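Local coordinates for germination protein (Bacillus megaterium, PDB 6O59) that probably takes part in germinant recognition as the A subunit of a spore germinant receptor, of which this chain is the N-terminal domain, at residues Ser4-Lys7 against Glu12-Thr15; Asn99-Ser104 against Asn118-Val123; Lys199-Arg204 against Ile252-Asp257. One frame throughout, in Å; residues are numbered along the deposited sequence.

Interaction 1 of 3, residues Ser4-Lys7 against Glu12-Thr15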
ATOM      1  N   SER A   4       4.063  -8.906  19.762  1.00125.19           N
ATOM      2  CA  SER A   4       3.931 -10.193  19.074  1.00123.79           C
ATOM      3  C   SER A   4       5.225 -10.430  18.274  1.00119.44           C
ATOM      4  O   SER A   4       5.588  -9.570  17.462  1.00116.25           O
ATOM      5  CB  SER A   4       2.694 -10.202  18.173  1.00126.20           C
ATOM      6  OG  SER A   4       1.507  -9.931  18.900  1.00138.01           O
ATOM      7  N   SER A   5       5.953 -11.549  18.555  1.00112.28           N
ATOM      8  CA  SER A   5       7.213 -11.885  17.881  1.00107.81           C
ATOM      9  C   SER A   5       6.958 -12.411  16.468  1.00103.60           C
ATOM     10  O   SER A   5       5.825 -12.749  16.112  1.00102.59           O
ATOM     11  CB  SER A   5       8.021 -12.894  18.685  1.00115.10           C
ATOM     12  OG  SER A   5       9.411 -12.627  18.598  1.00123.61           O
ATOM     13  N   LEU A   6       8.004 -12.437  15.644  1.00 95.09           N
ATOM     14  CA  LEU A   6       7.844 -12.866  14.256  1.00 91.57           C
ATOM     15  C   LEU A   6       7.924 -14.385  14.140  1.00 97.47           C
ATOM     16  O   LEU A   6       8.668 -15.042  14.881  1.00 99.38           O
ATOM     17  CB  LEU A   6       8.884 -12.185  13.355  1.00 87.57           C
ATOM     18  CG  LEU A   6       8.556 -10.819  12.715  1.00 87.32           C
ATOM     19  CD1 LEU A   6       7.470 -10.050  13.424  1.00 86.59           C
ATOM     20  CD2 LEU A   6       9.794  -9.978  12.565  1.00 87.51           C
ATOM     21  N   LYS A   7       7.116 -14.940  13.227  1.00 92.84           N
ATOM     22  CA  LYS A   7       7.057 -16.376  12.991  1.00 94.66           C
ATOM     23  C   LYS A   7       8.324 -16.816  12.264  1.00 97.15           C
ATOM     24  O   LYS A   7       8.928 -16.011  11.565  1.00 93.25           O
ATOM     25  CB  LYS A   7       5.783 -16.754  12.207  1.00 96.32           C
ATOM     26  CG  LYS A   7       4.450 -16.474  12.941  1.00101.41           C
ATOM     27  CD  LYS A   7       4.253 -17.217  14.282  1.00111.30           C
ATOM     28  CE  LYS A   7       3.687 -18.615  14.160  1.00123.18           C
ATOM     29  NZ  LYS A   7       3.955 -19.442  15.373  1.00131.43           N
ATOM     30  N   GLU A  12       4.216 -18.008   6.916  1.00 84.53           N
ATOM     31  CA  GLU A  12       3.479 -17.522   8.075  1.00 85.00           C
ATOM     32  C   GLU A  12       3.597 -16.005   8.196  1.00 86.45           C
ATOM     33  O   GLU A  12       2.605 -15.336   8.504  1.00 86.13           O
ATOM     34  CB  GLU A  12       3.961 -18.213   9.359  1.00 89.44           C
ATOM     35  CG  GLU A  12       3.567 -19.681   9.437  1.00103.33           C
ATOM     36  CD  GLU A  12       3.707 -20.373  10.781  1.00126.08           C
ATOM     37  OE1 GLU A  12       2.755 -21.085  11.170  1.00129.26           O
ATOM     38  OE2 GLU A  12       4.767 -20.223  11.436  1.00117.17           O
ATOM     39  N   ASN A  13       4.796 -15.456   7.918  1.00 80.35           N
ATOM     40  CA  ASN A  13       5.038 -14.018   7.995  1.00 76.25           C
ATOM     41  C   ASN A  13       4.331 -13.302   6.879  1.00 79.37           C
ATOM     42  O   ASN A  13       3.792 -12.218   7.104  1.00 79.53           O
ATOM     43  CB  ASN A  13       6.523 -13.713   7.969  1.00 70.11           C
ATOM     44  CG  ASN A  13       7.204 -14.057   9.263  1.00 83.85           C
ATOM     45  OD1 ASN A  13       6.722 -13.738  10.359  1.00 82.58           O
ATOM     46  ND2 ASN A  13       8.338 -14.728   9.168  1.00 72.20           N
ATOM     47  N   LEU A  14       4.284 -13.918   5.690  1.00 74.94           N
ATOM     48  CA  LEU A  14       3.626 -13.313   4.535  1.00 72.63           C
ATOM     49  C   LEU A  14       2.108 -13.338   4.714  1.00 78.24           C
ATOM     50  O   LEU A  14       1.470 -12.308   4.510  1.00 77.06           O
ATOM     51  CB  LEU A  14       4.058 -13.975   3.204  1.00 72.12           C
ATOM     52  CG  LEU A  14       5.553 -13.857   2.834  1.00 75.15           C
ATOM     53  CD1 LEU A  14       5.833 -14.496   1.504  1.00 75.61           C
ATOM     54  CD2 LEU A  14       6.046 -12.395   2.821  1.00 74.19           C
ATOM     55  N   THR A  15       1.540 -14.465   5.169  1.00 77.79           N
ATOM     56  CA  THR A  15       0.092 -14.545   5.391  1.00 79.91           C
ATOM     57  C   THR A  15      -0.365 -13.475   6.385  1.00 84.26           C
ATOM     58  O   THR A  15      -1.373 -12.814   6.127  1.00 84.03           O
ATOM     59  CB  THR A  15      -0.332 -15.933   5.859  1.00 89.17           C
ATOM     60  OG1 THR A  15       0.581 -16.352   6.853  1.00 92.96           O
ATOM     61  CG2 THR A  15      -0.359 -16.949   4.729  1.00 88.04           C
TER
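N13 turns its side-chain amide to the backbone of K7 and meets both its N-H and its C=O. This is a two-point pairing of an amide side chain with the main chain, and it joins the loop ahead of helix 10-20 to the first turns of that helix. The two bonds are unequal. N13 ND2 donates to K7 O at 2.8 Å, with an N-H...O angle of 150°. The donor sits above the carbonyl plane of K7, and K7 O is itself tilted somewhat from the amide plane of N13. The return bond, K7 N to N13 OD1, is weak at 3.1 Å and bent to 129°. N13 has CG anti to its own carbonyl carbon (chi1 -74°), which carries the amide out from the helix to the loop. L6 adds a light contact, its CB lying 4.0 Å from N13 OD1.

K7 and E12 extend this contact on the more solvent-exposed side. Their CB atoms are 3.7 Å apart, and the two side chains slant across each other. The K7 chain bends at chi2 and chi3, while E12 runs extended beyond CG.

Further out, W98 of helix 98-106 touches the side chains of S4, L6 and N13, and S4 also bonds to W98 through the backbone. The loop thus lies against helix 10-20 and also touches helix 98-106. At the outer end, K7 CE is 3.3 Å from E12 OE2, but K7 NZ stays 4.1 Å from E12 OE2, too far for a salt bridge.

Interaction 2 of 3, residues Asn99-Ser104 against Asn118-Val123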
ATOM      1  N   ASN A  99       5.078  -4.601  15.356  1.00 82.90           N
ATOM      2  CA  ASN A  99       4.975  -3.147  15.415  1.00 82.26           C
ATOM      3  C   ASN A  99       6.094  -2.476  14.609  1.00 85.35           C
ATOM      4  O   ASN A  99       5.802  -1.659  13.719  1.00 82.52           O
ATOM      5  CB  ASN A  99       4.981  -2.660  16.857  1.00 86.93           C
ATOM      6  CG  ASN A  99       3.941  -1.609  17.133  1.00123.73           C
ATOM      7  OD1 ASN A  99       4.073  -0.440  16.724  1.00124.92           O
ATOM      8  ND2 ASN A  99       2.877  -2.008  17.832  1.00113.69           N
ATOM      9  N   ASP A 100       7.364  -2.871  14.890  1.00 82.57           N
ATOM     10  CA  ASP A 100       8.573  -2.362  14.237  1.00 79.91           C
ATOM     11  C   ASP A 100       8.599  -2.684  12.749  1.00 80.18           C
ATOM     12  O   ASP A 100       8.960  -1.823  11.937  1.00 77.46           O
ATOM     13  CB  ASP A 100       9.822  -2.932  14.920  1.00 82.85           C
ATOM     14  CG  ASP A 100      10.120  -2.356  16.286  1.00 90.71           C
ATOM     15  OD1 ASP A 100       9.452  -1.366  16.677  1.00 90.75           O
ATOM     16  OD2 ASP A 100      11.030  -2.886  16.965  1.00 97.32           O
ATOM     17  N   LEU A 101       8.213  -3.921  12.396  1.00 77.13           N
ATOM     18  CA  LEU A 101       8.147  -4.383  11.009  1.00 75.19           C
ATOM     19  C   LEU A 101       7.163  -3.524  10.228  1.00 77.06           C
ATOM     20  O   LEU A 101       7.531  -2.934   9.209  1.00 76.33           O
ATOM     21  CB  LEU A 101       7.732  -5.876  10.949  1.00 76.37           C
ATOM     22  CG  LEU A 101       7.644  -6.522   9.562  1.00 79.05           C
ATOM     23  CD1 LEU A 101       8.179  -7.920   9.595  1.00 81.49           C
ATOM     24  CD2 LEU A 101       6.219  -6.556   9.050  1.00 78.98           C
ATOM     25  N   LEU A 102       5.916  -3.452  10.720  1.00 72.49           N
ATOM     26  CA  LEU A 102       4.842  -2.747  10.045  1.00 70.42           C
ATOM     27  C   LEU A 102       5.116  -1.256   9.896  1.00 72.56           C
ATOM     28  O   LEU A 102       4.891  -0.728   8.810  1.00 72.06           O
ATOM     29  CB  LEU A 102       3.494  -2.996  10.728  1.00 71.73           C
ATOM     30  CG  LEU A 102       2.894  -4.387  10.503  1.00 76.26           C
ATOM     31  CD1 LEU A 102       1.675  -4.606  11.377  1.00 78.88           C
ATOM     32  CD2 LEU A 102       2.586  -4.645   9.032  1.00 72.77           C
ATOM     33  N   SER A 103       5.671  -0.605  10.920  1.00 68.12           N
ATOM     34  CA  SER A 103       5.968   0.824  10.848  1.00 66.76           C
ATOM     35  C   SER A 103       7.044   1.112   9.805  1.00 68.69           C
ATOM     36  O   SER A 103       6.926   2.114   9.097  1.00 68.78           O
ATOM     37  CB  SER A 103       6.379   1.377  12.208  1.00 70.96           C
ATOM     38  OG  SER A 103       7.779   1.252  12.381  1.00 84.17           O
ATOM     39  N   SER A 104       8.065   0.240   9.687  1.00 63.97           N
ATOM     40  CA  SER A 104       9.143   0.430   8.714  1.00 62.82           C
ATOM     41  C   SER A 104       8.595   0.252   7.269  1.00 68.51           C
ATOM     42  O   SER A 104       8.910   1.049   6.370  1.00 67.26           O
ATOM     43  CB  SER A 104      10.312  -0.501   9.013  1.00 65.98           C
ATOM     44  OG  SER A 104      10.480  -1.533   8.057  1.00 76.58           O
ATOM     45  N   ASN A 118      13.170 -15.488  11.195  1.00 90.90           N
ATOM     46  CA  ASN A 118      12.301 -14.863  12.238  1.00 90.49           C
ATOM     47  C   ASN A 118      12.757 -13.450  12.649  1.00 94.33           C
ATOM     48  O   ASN A 118      12.163 -12.896  13.578  1.00 94.77           O
ATOM     49  CB  ASN A 118      11.843 -15.840  13.327  1.00 89.93           C
ATOM     50  CG  ASN A 118      12.376 -15.541  14.710  1.00106.27           C
ATOM     51  OD1 ASN A 118      13.380 -14.862  14.868  1.00101.12           O
ATOM     52  ND2 ASN A 118      11.707 -16.058  15.723  1.00 90.07           N
ATOM     53  N   ARG A 119      13.784 -12.909  11.990  0.50 90.06           N
ATOM     54  CA  ARG A 119      14.232 -11.502  12.152  0.50111.65           C
ATOM     55  C   ARG A 119      14.076 -10.907  10.755  0.50135.80           C
ATOM     56  O   ARG A 119      14.409 -11.606   9.784  0.50 99.80           O
ATOM     57  CB  ARG A 119      15.634 -11.364  12.762  0.50115.36           C
ATOM     58  CG  ARG A 119      15.814 -11.800  14.214  0.50125.34           C
ATOM     59  CD  ARG A 119      17.135 -11.683  14.971  0.50126.24           C
ATOM     60  NE  ARG A 119      17.105 -12.223  16.332  0.50121.70           N
ATOM     61  CZ  ARG A 119      18.157 -12.338  17.144  0.50123.81           C
ATOM     62  NH1 ARG A 119      19.352 -11.952  16.739  0.50 98.73           N
ATOM     63  NH2 ARG A 119      18.012 -12.842  18.357  0.50110.22           N
ATOM     64  N   VAL A 120      13.527  -9.703  10.647  1.00 84.27           N
ATOM     65  CA  VAL A 120      13.310  -9.129   9.291  1.00 86.12           C
ATOM     66  C   VAL A 120      14.285  -7.979   9.094  1.00 85.11           C
ATOM     67  O   VAL A 120      14.484  -7.219  10.035  1.00 85.24           O
ATOM     68  CB  VAL A 120      11.847  -8.698   9.115  1.00 93.24           C
ATOM     69  CG1 VAL A 120      11.654  -7.779   7.931  1.00 96.08           C
ATOM     70  CG2 VAL A 120      10.945  -9.907   8.992  1.00 94.14           C
ATOM     71  N   LEU A 121      14.890  -7.902   7.914  1.00 78.27           N
ATOM     72  CA  LEU A 121      15.825  -6.801   7.606  1.00 76.31           C
ATOM     73  C   LEU A 121      15.079  -5.680   6.890  1.00 76.30           C
ATOM     74  O   LEU A 121      14.354  -5.970   5.951  1.00 74.49           O
ATOM     75  CB  LEU A 121      16.944  -7.352   6.723  1.00 76.85           C
ATOM     76  CG  LEU A 121      17.939  -6.318   6.216  1.00 79.79           C
ATOM     77  CD1 LEU A 121      19.183  -6.996   5.696  1.00 81.24           C
ATOM     78  CD2 LEU A 121      17.317  -5.470   5.128  1.00 77.67           C
ATOM     79  N   SER A 122      15.237  -4.458   7.388  1.00 73.04           N
ATOM     80  CA  SER A 122      14.686  -3.235   6.783  1.00 72.22           C
ATOM     81  C   SER A 122      15.771  -2.380   6.126  1.00 74.70           C
ATOM     82  O   SER A 122      16.811  -2.119   6.738  1.00 76.43           O
ATOM     83  CB  SER A 122      13.959  -2.389   7.832  1.00 77.54           C
ATOM     84  OG  SER A 122      12.793  -3.008   8.354  1.00 87.35           O
ATOM     85  N   VAL A 123      15.511  -1.892   4.918  1.00 67.57           N
ATOM     86  CA  VAL A 123      16.473  -1.021   4.247  1.00 67.05           C
ATOM     87  C   VAL A 123      15.748   0.250   3.770  1.00 73.65           C
ATOM     88  O   VAL A 123      14.642   0.167   3.235  1.00 72.26           O
ATOM     89  CB  VAL A 123      17.283  -1.736   3.122  1.00 69.74           C
ATOM     90  CG1 VAL A 123      16.393  -2.475   2.121  1.00 68.24           C
ATOM     91  CG2 VAL A 123      18.250  -0.791   2.427  1.00 69.37           C
TER
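L101 lays its CD1 methyl against the V120 side chain. The nearest atom is V120 CG2, 3.5 Å from L101 CD1, and V120 CB follows at 3.8 Å from the same methyl. V120 CG1 lies 3.9 Å from L101 CD1, so this one methyl meets the whole branched end of the valine. The two side chains run at about a right angle. L101 has CG anti to the backbone N (chi1 -179°), beside the carbonyl carbon, and the branch swings from the helix to the strand.

One helical turn on, the contact becomes polar. S104 OG and S122 OG share a hydrogen bond of 2.8 Å, and either hydroxyl could give the proton. Each OG is 3.6 Å from the CB of the other serine.

This is a helix packed on one face of an antiparallel five-stranded sheet. Helix 98-106 lies over strand 120-124, which runs between strands 110-114 and 91-95. V120 and S122, two residues apart, both face the helix. L121, between them, meets L79 and S83 of helix 78-86 on the other face.

L111 of strand 110-114 touches all four of L101, S104, V120 and S122. D109, in the loop before that strand, also touches both serines. S122 is buried, and the S104 hydroxyl gives its OG a polar partner there.

Interaction 3 of 3, residues Lys199-Arg204 against Ile252-Asp257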
ATOM      1  N   LYS A 199     -19.265  -1.039   3.564  1.00 86.73           N
ATOM      2  CA  LYS A 199     -20.030  -2.051   2.820  1.00 89.05           C
ATOM      3  C   LYS A 199     -21.033  -1.400   1.856  1.00 91.53           C
ATOM      4  O   LYS A 199     -21.147  -1.848   0.718  1.00 91.04           O
ATOM      5  CB  LYS A 199     -20.789  -3.031   3.766  1.00 96.52           C
ATOM      6  CG  LYS A 199     -19.984  -3.782   4.857  1.00121.27           C
ATOM      7  CD  LYS A 199     -18.695  -4.504   4.404  1.00138.52           C
ATOM      8  CE  LYS A 199     -17.429  -3.820   4.895  1.00150.98           C
ATOM      9  NZ  LYS A 199     -16.233  -4.674   4.685  1.00158.62           N
ATOM     10  N   GLU A 200     -21.728  -0.335   2.306  1.00 88.09           N
ATOM     11  CA  GLU A 200     -22.722   0.380   1.506  1.00 87.70           C
ATOM     12  C   GLU A 200     -22.101   1.175   0.369  1.00 88.99           C
ATOM     13  O   GLU A 200     -22.641   1.154  -0.735  1.00 89.37           O
ATOM     14  CB  GLU A 200     -23.590   1.299   2.374  1.00 89.49           C
ATOM     15  CG  GLU A 200     -24.731   0.566   3.074  1.00106.14           C
ATOM     16  CD  GLU A 200     -25.563  -0.403   2.247  1.00127.08           C
ATOM     17  OE1 GLU A 200     -25.997  -0.027   1.132  1.00124.08           O
ATOM     18  OE2 GLU A 200     -25.776  -1.544   2.716  1.00115.03           O
ATOM     19  N   ILE A 201     -20.979   1.867   0.621  1.00 81.99           N
ATOM     20  CA  ILE A 201     -20.320   2.660  -0.415  1.00 78.72           C
ATOM     21  C   ILE A 201     -19.738   1.727  -1.510  1.00 83.35           C
ATOM     22  O   ILE A 201     -19.906   2.014  -2.701  1.00 82.54           O
ATOM     23  CB  ILE A 201     -19.272   3.612   0.209  1.00 78.28           C
ATOM     24  CG1 ILE A 201     -20.001   4.771   0.958  1.00 77.56           C
ATOM     25  CG2 ILE A 201     -18.286   4.133  -0.862  1.00 75.60           C
ATOM     26  CD1 ILE A 201     -19.179   5.668   1.792  1.00 74.46           C
ATOM     27  N   ARG A 202     -19.124   0.596  -1.099  1.00 80.63           N
ATOM     28  CA  ARG A 202     -18.544  -0.411  -1.990  1.00 80.63           C
ATOM     29  C   ARG A 202     -19.628  -0.997  -2.911  1.00 87.34           C
ATOM     30  O   ARG A 202     -19.413  -1.068  -4.125  1.00 88.12           O
ATOM     31  CB  ARG A 202     -17.860  -1.507  -1.158  1.00 81.67           C
ATOM     32  CG  ARG A 202     -17.163  -2.607  -1.968  1.00 89.25           C
ATOM     33  CD  ARG A 202     -16.856  -3.798  -1.087  1.00 99.16           C
ATOM     34  NE  ARG A 202     -15.880  -3.469  -0.043  1.00111.13           N
ATOM     35  CZ  ARG A 202     -15.883  -3.977   1.186  1.00133.28           C
ATOM     36  NH1 ARG A 202     -14.960  -3.610   2.064  1.00116.70           N
ATOM     37  NH2 ARG A 202     -16.804  -4.862   1.544  1.00129.67           N
ATOM     38  N   LYS A 203     -20.788  -1.380  -2.330  1.00 85.46           N
ATOM     39  CA  LYS A 203     -21.972  -1.918  -3.009  1.00 87.41           C
ATOM     40  C   LYS A 203     -22.465  -0.929  -4.081  1.00 90.90           C
ATOM     41  O   LYS A 203     -22.658  -1.338  -5.220  1.00 91.83           O
ATOM     42  CB  LYS A 203     -23.071  -2.221  -1.970  1.00 92.55           C
ATOM     43  CG  LYS A 203     -24.455  -2.583  -2.510  1.00114.44           C
ATOM     44  CD  LYS A 203     -25.503  -2.515  -1.401  1.00125.49           C
ATOM     45  CE  LYS A 203     -26.907  -2.365  -1.932  1.00139.44           C
ATOM     46  NZ  LYS A 203     -27.900  -2.226  -0.832  1.00152.42           N
ATOM     47  N   ARG A 204     -22.610   0.364  -3.736  1.00 87.07           N
ATOM     48  CA  ARG A 204     -23.060   1.414  -4.658  1.00 86.88           C
ATOM     49  C   ARG A 204     -22.088   1.601  -5.809  1.00 91.68           C
ATOM     50  O   ARG A 204     -22.525   1.765  -6.948  1.00 92.71           O
ATOM     51  CB  ARG A 204     -23.263   2.761  -3.935  1.00 84.78           C
ATOM     52  CG  ARG A 204     -24.430   2.802  -2.953  1.00 98.08           C
ATOM     53  CD  ARG A 204     -25.779   2.511  -3.586  1.00105.10           C
ATOM     54  NE  ARG A 204     -26.889   3.117  -2.844  1.00112.23           N
ATOM     55  CZ  ARG A 204     -27.428   2.605  -1.738  1.00129.20           C
ATOM     56  NH1 ARG A 204     -26.940   1.489  -1.207  1.00116.37           N
ATOM     57  NH2 ARG A 204     -28.445   3.217  -1.146  1.00117.85           N
ATOM     58  N   ILE A 252     -14.314   7.459   3.267  1.00 66.44           N
ATOM     59  CA  ILE A 252     -13.794   6.599   2.214  1.00 65.61           C
ATOM     60  C   ILE A 252     -13.272   7.469   1.053  1.00 69.63           C
ATOM     61  O   ILE A 252     -13.975   8.379   0.601  1.00 70.24           O
ATOM     62  CB  ILE A 252     -14.912   5.595   1.757  1.00 69.41           C
ATOM     63  CG1 ILE A 252     -15.209   4.550   2.842  1.00 71.42           C
ATOM     64  CG2 ILE A 252     -14.571   4.886   0.421  1.00 69.47           C
ATOM     65  CD1 ILE A 252     -16.250   4.916   3.852  1.00 79.31           C
ATOM     66  N   ALA A 253     -12.049   7.177   0.576  1.00 64.76           N
ATOM     67  CA  ALA A 253     -11.445   7.885  -0.558  1.00 63.45           C
ATOM     68  C   ALA A 253     -11.468   6.991  -1.822  1.00 66.18           C
ATOM     69  O   ALA A 253     -11.135   5.817  -1.753  1.00 64.72           O
ATOM     70  CB  ALA A 253     -10.021   8.325  -0.227  1.00 63.34           C
ATOM     71  N   ILE A 254     -11.913   7.539  -2.955  1.00 63.05           N
ATOM     72  CA  ILE A 254     -11.986   6.804  -4.220  1.00 62.65           C
ATOM     73  C   ILE A 254     -11.118   7.497  -5.242  1.00 64.39           C
ATOM     74  O   ILE A 254     -11.240   8.707  -5.441  1.00 63.28           O
ATOM     75  CB  ILE A 254     -13.447   6.646  -4.732  1.00 66.47           C
ATOM     76  CG1 ILE A 254     -14.348   5.947  -3.689  1.00 68.04           C
ATOM     77  CG2 ILE A 254     -13.501   5.936  -6.087  1.00 66.73           C
ATOM     78  CD1 ILE A 254     -15.720   6.571  -3.575  1.00 75.09           C
ATOM     79  N   PHE A 255     -10.252   6.720  -5.892  1.00 60.97           N
ATOM     80  CA  PHE A 255      -9.393   7.182  -6.978  1.00 60.53           C
ATOM     81  C   PHE A 255      -9.788   6.482  -8.260  1.00 68.03           C
ATOM     82  O   PHE A 255      -9.705   5.251  -8.347  1.00 68.55           O
ATOM     83  CB  PHE A 255      -7.901   6.962  -6.669  1.00 61.43           C
ATOM     84  CG  PHE A 255      -7.422   7.838  -5.547  1.00 62.09           C
ATOM     85  CD1 PHE A 255      -7.116   9.171  -5.772  1.00 63.54           C
ATOM     86  CD2 PHE A 255      -7.329   7.343  -4.245  1.00 64.57           C
ATOM     87  CE1 PHE A 255      -6.701   9.981  -4.734  1.00 64.43           C
ATOM     88  CE2 PHE A 255      -6.886   8.153  -3.207  1.00 66.60           C
ATOM     89  CZ  PHE A 255      -6.570   9.464  -3.459  1.00 64.08           C
ATOM     90  N   VAL A 256     -10.263   7.271  -9.238  1.00 65.64           N
ATOM     91  CA  VAL A 256     -10.682   6.793 -10.553  1.00 66.25           C
ATOM     92  C   VAL A 256      -9.552   7.061 -11.564  1.00 72.03           C
ATOM     93  O   VAL A 256      -8.960   8.142 -11.558  1.00 71.77           O
ATOM     94  CB  VAL A 256     -12.013   7.457 -10.978  1.00 69.85           C
ATOM     95  CG1 VAL A 256     -12.551   6.848 -12.269  1.00 70.70           C
ATOM     96  CG2 VAL A 256     -13.050   7.355  -9.861  1.00 69.55           C
ATOM     97  N   ASP A 257      -9.256   6.064 -12.416  1.00 69.70           N
ATOM     98  CA  ASP A 257      -8.237   6.144 -13.454  1.00 69.63           C
ATOM     99  C   ASP A 257      -8.537   7.289 -14.420  1.00 76.29           C
ATOM    100  O   ASP A 257      -9.644   7.382 -14.970  1.00 76.61           O
ATOM    101  CB  ASP A 257      -8.144   4.804 -14.203  1.00 72.22           C
ATOM    102  CG  ASP A 257      -6.969   4.656 -15.154  1.00 78.75           C
ATOM    103  OD1 ASP A 257      -5.939   5.319 -14.933  1.00 81.90           O
ATOM    104  OD2 ASP A 257      -7.070   3.847 -16.094  1.00 76.49           O
TER
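I252 meets I201 tip to tip. I252 CD1 and I201 CD1 are 3.7 Å apart, the closest approach between residues 199-204 and 252-257. A second pair of methyls, I252 CG2 and I201 CG2, lies 4.0 Å apart. Both isoleucines hold CG1 anti to the carbonyl carbon and CG2 anti to the backbone N, with chi1 at -72° for I201 and -70° for I252. V197 and V198 of the same helix also touch I252.

A253 comes next and faces away from the helix. Its backbone pairs with M187 of strand 182-189, as expected for a strand inside an antiparallel sheet.

I254 returns to the helix side. Its CD1 makes a looser contact, 4.5 Å from I201 CG2, and the side chain also touches L205 one turn further along the helix. I254 bonds through its backbone to L263 of strand 262-265.

F255 again points to the other face. There it packs on N156, L157 and V160 of helix 153-163, and its ring meets F149 edge-to-face. Helices thus pack on both faces of the antiparallel sheet.

On the helix, the charges lie apart from this apolar pairing. E200 OE1 bridges to R204 NH1 at 2.9 Å and to K203 NZ at 3.5 Å. R202 NE pairs with E172. F231 and P232, in a loop, also touch I201. No hydrogen bond joins the two segments, so the contact is one of apolar packing between buried isoleucines.

Overall arrangement
Interactions 1 and 2 are neighbours, with centres 11 Å apart. L6 joins them: its CD2 lies 3.8 Å from V120 CG2 and 4.0 Å from L101 CD1. N118 also packs on the loop, its ND2 3.3 Å from L6 O. Interaction 3 is remote. Its centre is 31 Å from each of the other two centres, and nearest atoms are about 17 Å from interaction 1 and about 19 Å from interaction 2. Interactions 2 and 3 lie on opposite sides of the chain's centre. Each packs a helix on a five-stranded antiparallel sheet, and the two sheets share the strand order 1-2-4-5-3, numbering the strands of each sheet in chain order.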